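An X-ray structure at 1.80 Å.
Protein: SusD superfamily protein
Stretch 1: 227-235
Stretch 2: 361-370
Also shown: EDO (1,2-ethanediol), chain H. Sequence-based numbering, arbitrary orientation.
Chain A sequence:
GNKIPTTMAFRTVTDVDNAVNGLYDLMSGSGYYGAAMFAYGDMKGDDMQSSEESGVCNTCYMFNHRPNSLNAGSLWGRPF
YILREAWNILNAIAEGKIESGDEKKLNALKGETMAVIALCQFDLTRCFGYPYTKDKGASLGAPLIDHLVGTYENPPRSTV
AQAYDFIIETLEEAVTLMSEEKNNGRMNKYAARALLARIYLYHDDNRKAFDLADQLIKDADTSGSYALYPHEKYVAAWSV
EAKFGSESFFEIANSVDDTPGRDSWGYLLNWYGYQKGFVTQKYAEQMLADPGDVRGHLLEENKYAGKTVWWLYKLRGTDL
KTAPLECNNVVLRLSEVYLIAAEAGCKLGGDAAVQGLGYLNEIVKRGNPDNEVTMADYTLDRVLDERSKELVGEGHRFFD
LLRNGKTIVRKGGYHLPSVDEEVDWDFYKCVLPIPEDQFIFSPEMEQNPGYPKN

Stretch 1 227-235: ALYPHEKYV
Stretch 2 361-370: NEIVKRGNPD

Stretch 2 opens with the last turns of a helix, 361-367, and ends in a loop; i to i+4 hydrogen bonds run through Asn 368 N to Val 364 O (3.0 Å). Asn 368 then leaves helical geometry at phi/psi -153/110. Stretch 1 is extended from Ala 227 to Pro 230 (psi 128 to 156°), then bends at His 231 (-43/-51), where Lys 233 N hydrogen-bonds to Pro 230 O at 2.9 Å. The backbones come closest at His 231 and Arg 366, CA to CA 5.0 Å.

Two side-chain-to-backbone hydrogen bonds, one donated from each stretch, accompany this register. Arg 366 (chi1 t, chi2 m, chi3 m) folds its guanidinium back to stretch 1, and NH1 donates almost linearly to Tyr 229 O at 2.8 Å. In return His 231, chi1 t and chi2 85°, donates from ND1 to Arg 366 O at 2.9 Å, a carbonyl at the helix end that receives no i+4 hydrogen bond, because the chain has turned away by Asp 370; Gly 367 O lies 3.0 Å from the same ND1.

Packing completes both sites. Tyr 234 (t, 84°) sets CE1 over one guanidinium face, 3.6 Å from Arg 366 CZ, while Pro 369 CD covers a face of the His 231 ring, 4.1 Å from its centroid. Leu 228 (m, t) points toward the helix, its CD1 4.0 Å from Ile 363 CD1 and 3.7 Å from Glu 362 CG.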

# COMPACT_ATOMS: atom_id res chain seq x y z
N ALA A 227 2.13 18.69 -5.11
CA ALA A 227 0.88 19.25 -5.61
C ALA A 227 0.10 18.19 -6.37
O ALA A 227 0.69 17.28 -7.00
CB ALA A 227 1.19 20.45 -6.54
N LEU A 228 -1.22 18.35 -6.36
CA LEU A 228 -2.12 17.46 -7.06
C LEU A 228 -1.99 17.63 -8.56
O LEU A 228 -1.90 18.74 -9.06
CB LEU A 228 -3.57 17.72 -6.66
CG LEU A 228 -3.97 17.37 -5.25
CD1 LEU A 228 -5.41 17.82 -5.01
CD2 LEU A 228 -3.78 15.86 -5.00
N TYR A 229 -2.01 16.53 -9.30
CA TYR A 229 -2.10 16.59 -10.78
C TYR A 229 -3.42 17.20 -11.21
O TYR A 229 -4.47 16.72 -10.81
CB TYR A 229 -1.99 15.19 -11.43
CG TYR A 229 -0.80 14.43 -10.93
CD1 TYR A 229 0.47 14.97 -11.05
CD2 TYR A 229 -0.93 13.20 -10.30
CE1 TYR A 229 1.56 14.32 -10.55
CE2 TYR A 229 0.18 12.53 -9.81
CZ TYR A 229 1.43 13.11 -9.94
OH TYR A 229 2.56 12.51 -9.42
N PRO A 230 -3.38 18.23 -12.08
CA PRO A 230 -4.62 18.78 -12.65
C PRO A 230 -5.32 17.77 -13.53
O PRO A 230 -4.68 16.84 -14.07
CB PRO A 230 -4.14 19.95 -13.52
CG PRO A 230 -2.75 20.17 -13.19
CD PRO A 230 -2.19 18.99 -12.48
N HIS A 231 -6.63 17.97 -13.67
CA HIS A 231 -7.51 17.14 -14.49
C HIS A 231 -6.86 16.81 -15.86
O HIS A 231 -6.77 15.65 -16.27
CB HIS A 231 -8.83 17.88 -14.68
CG HIS A 231 -9.82 17.15 -15.53
ND1 HIS A 231 -10.68 16.21 -15.03
CD2 HIS A 231 -10.09 17.24 -16.86
CE1 HIS A 231 -11.45 15.75 -16.00
NE2 HIS A 231 -11.10 16.35 -17.12
N GLU A 232 -6.39 17.86 -16.53
CA GLU A 232 -5.88 17.75 -17.92
C GLU A 232 -4.53 17.07 -18.01
O GLU A 232 -4.12 16.69 -19.10
CB GLU A 232 -5.73 19.12 -18.61
CG GLU A 232 -6.59 20.21 -18.11
CD GLU A 232 -6.07 20.80 -16.79
OE1 GLU A 232 -4.96 21.42 -16.75
OE2 GLU A 232 -6.80 20.64 -15.80
N LYS A 233 -3.83 16.93 -16.88
CA LYS A 233 -2.52 16.32 -16.85
C LYS A 233 -2.50 14.98 -16.10
O LYS A 233 -1.43 14.40 -15.90
CB LYS A 233 -1.56 17.26 -16.13
CG LYS A 233 -1.55 18.66 -16.67
CD LYS A 233 -0.71 18.77 -17.90
CE LYS A 233 -0.46 20.24 -18.22
NZ LYS A 233 -0.01 20.38 -19.63
N TYR A 234 -3.65 14.53 -15.65
CA TYR A 234 -3.74 13.32 -14.81
C TYR A 234 -3.27 12.05 -15.52
O TYR A 234 -2.43 11.30 -15.00
CB TYR A 234 -5.19 13.15 -14.33
CG TYR A 234 -5.39 12.05 -13.31
CD1 TYR A 234 -5.17 12.28 -11.96
CD2 TYR A 234 -5.81 10.78 -13.71
CE1 TYR A 234 -5.40 11.27 -11.04
CE2 TYR A 234 -6.01 9.78 -12.80
CZ TYR A 234 -5.80 10.03 -11.47
OH TYR A 234 -6.02 9.03 -10.56
N VAL A 235 -3.77 11.79 -16.73
CA VAL A 235 -3.36 10.57 -17.44
C VAL A 235 -1.86 10.59 -17.70
O VAL A 235 -1.15 9.59 -17.45
CB VAL A 235 -4.16 10.37 -18.74
CG1 VAL A 235 -3.56 9.22 -19.56
CG2 VAL A 235 -5.60 10.10 -18.43
N ASN A 361 -13.90 17.16 -1.96
CA ASN A 361 -14.28 17.85 -3.19
C ASN A 361 -13.11 18.18 -4.07
O ASN A 361 -13.23 18.16 -5.29
CB ASN A 361 -15.11 19.11 -2.92
CG ASN A 361 -16.57 18.79 -2.78
OD1 ASN A 361 -17.28 18.69 -3.79
ND2 ASN A 361 -17.04 18.57 -1.55
N GLU A 362 -11.97 18.49 -3.47
CA GLU A 362 -10.78 18.73 -4.29
C GLU A 362 -10.45 17.55 -5.18
O GLU A 362 -10.10 17.72 -6.36
CB GLU A 362 -9.58 19.05 -3.43
CG GLU A 362 -8.48 19.69 -4.22
CD GLU A 362 -8.66 21.18 -4.35
OE1 GLU A 362 -8.95 21.81 -3.31
OE2 GLU A 362 -8.48 21.70 -5.48
N ILE A 363 -10.61 16.34 -4.63
CA ILE A 363 -10.30 15.12 -5.39
C ILE A 363 -11.43 14.82 -6.39
O ILE A 363 -11.19 14.41 -7.55
CB ILE A 363 -10.06 13.92 -4.45
CG1 ILE A 363 -8.85 14.22 -3.54
CG2 ILE A 363 -9.91 12.60 -5.24
CD1 ILE A 363 -7.51 14.47 -4.27
N VAL A 364 -12.68 15.00 -5.94
CA VAL A 364 -13.84 14.76 -6.80
C VAL A 364 -13.78 15.64 -8.03
O VAL A 364 -13.99 15.18 -9.15
CB VAL A 364 -15.14 14.96 -6.00
CG1 VAL A 364 -16.38 15.03 -6.93
CG2 VAL A 364 -15.24 13.82 -4.96
N LYS A 365 -13.48 16.92 -7.81
CA LYS A 365 -13.49 17.90 -8.89
C LYS A 365 -12.28 17.80 -9.79
O LYS A 365 -12.35 18.16 -10.97
CB LYS A 365 -13.64 19.31 -8.32
CG LYS A 365 -15.00 19.49 -7.67
CD LYS A 365 -15.15 20.85 -6.95
CE LYS A 365 -16.55 20.97 -6.35
NZ LYS A 365 -16.74 22.28 -5.63
N ARG A 366 -11.15 17.36 -9.25
CA ARG A 366 -10.00 17.10 -10.10
C ARG A 366 -10.35 15.96 -11.06
O ARG A 366 -9.96 15.98 -12.22
CB ARG A 366 -8.74 16.74 -9.29
CG ARG A 366 -7.45 16.66 -10.13
CD ARG A 366 -7.21 15.27 -10.71
NE ARG A 366 -7.19 14.23 -9.69
CZ ARG A 366 -6.17 13.97 -8.86
NH1 ARG A 366 -5.02 14.67 -8.92
NH2 ARG A 366 -6.28 12.98 -7.96
N GLY A 367 -11.06 14.95 -10.56
CA GLY A 367 -11.52 13.85 -11.40
C GLY A 367 -12.47 14.31 -12.50
O GLY A 367 -12.26 13.99 -13.67
N ASN A 368 -13.47 15.12 -12.13
CA ASN A 368 -14.45 15.70 -13.06
C ASN A 368 -14.95 17.02 -12.46
O ASN A 368 -15.63 17.00 -11.43
CB ASN A 368 -15.64 14.74 -13.25
CG ASN A 368 -16.67 15.26 -14.23
OD1 ASN A 368 -16.61 16.43 -14.66
ND2 ASN A 368 -17.66 14.40 -14.58
N PRO A 369 -14.59 18.17 -13.05
CA PRO A 369 -14.98 19.44 -12.47
C PRO A 369 -16.50 19.69 -12.41
O PRO A 369 -16.93 20.61 -11.67
CB PRO A 369 -14.27 20.49 -13.36
CG PRO A 369 -14.06 19.78 -14.64
CD PRO A 369 -13.75 18.36 -14.25
N ASP A 370 -17.29 18.91 -13.15
CA ASP A 370 -18.74 19.01 -13.11
C ASP A 370 -19.38 18.31 -11.89
O ASP A 370 -20.58 18.42 -11.68
CB ASP A 370 -19.35 18.43 -14.40
CG ASP A 370 -18.94 19.20 -15.65
OD1 ASP A 370 -18.71 20.41 -15.55
OD2 ASP A 370 -18.87 18.56 -16.72
C1 EDO H . 1.48 9.16 -9.23
O1 EDO H . 2.54 9.97 -8.71
C2 EDO H . 1.48 9.19 -10.76
O2 EDO H . 2.67 8.59 -11.24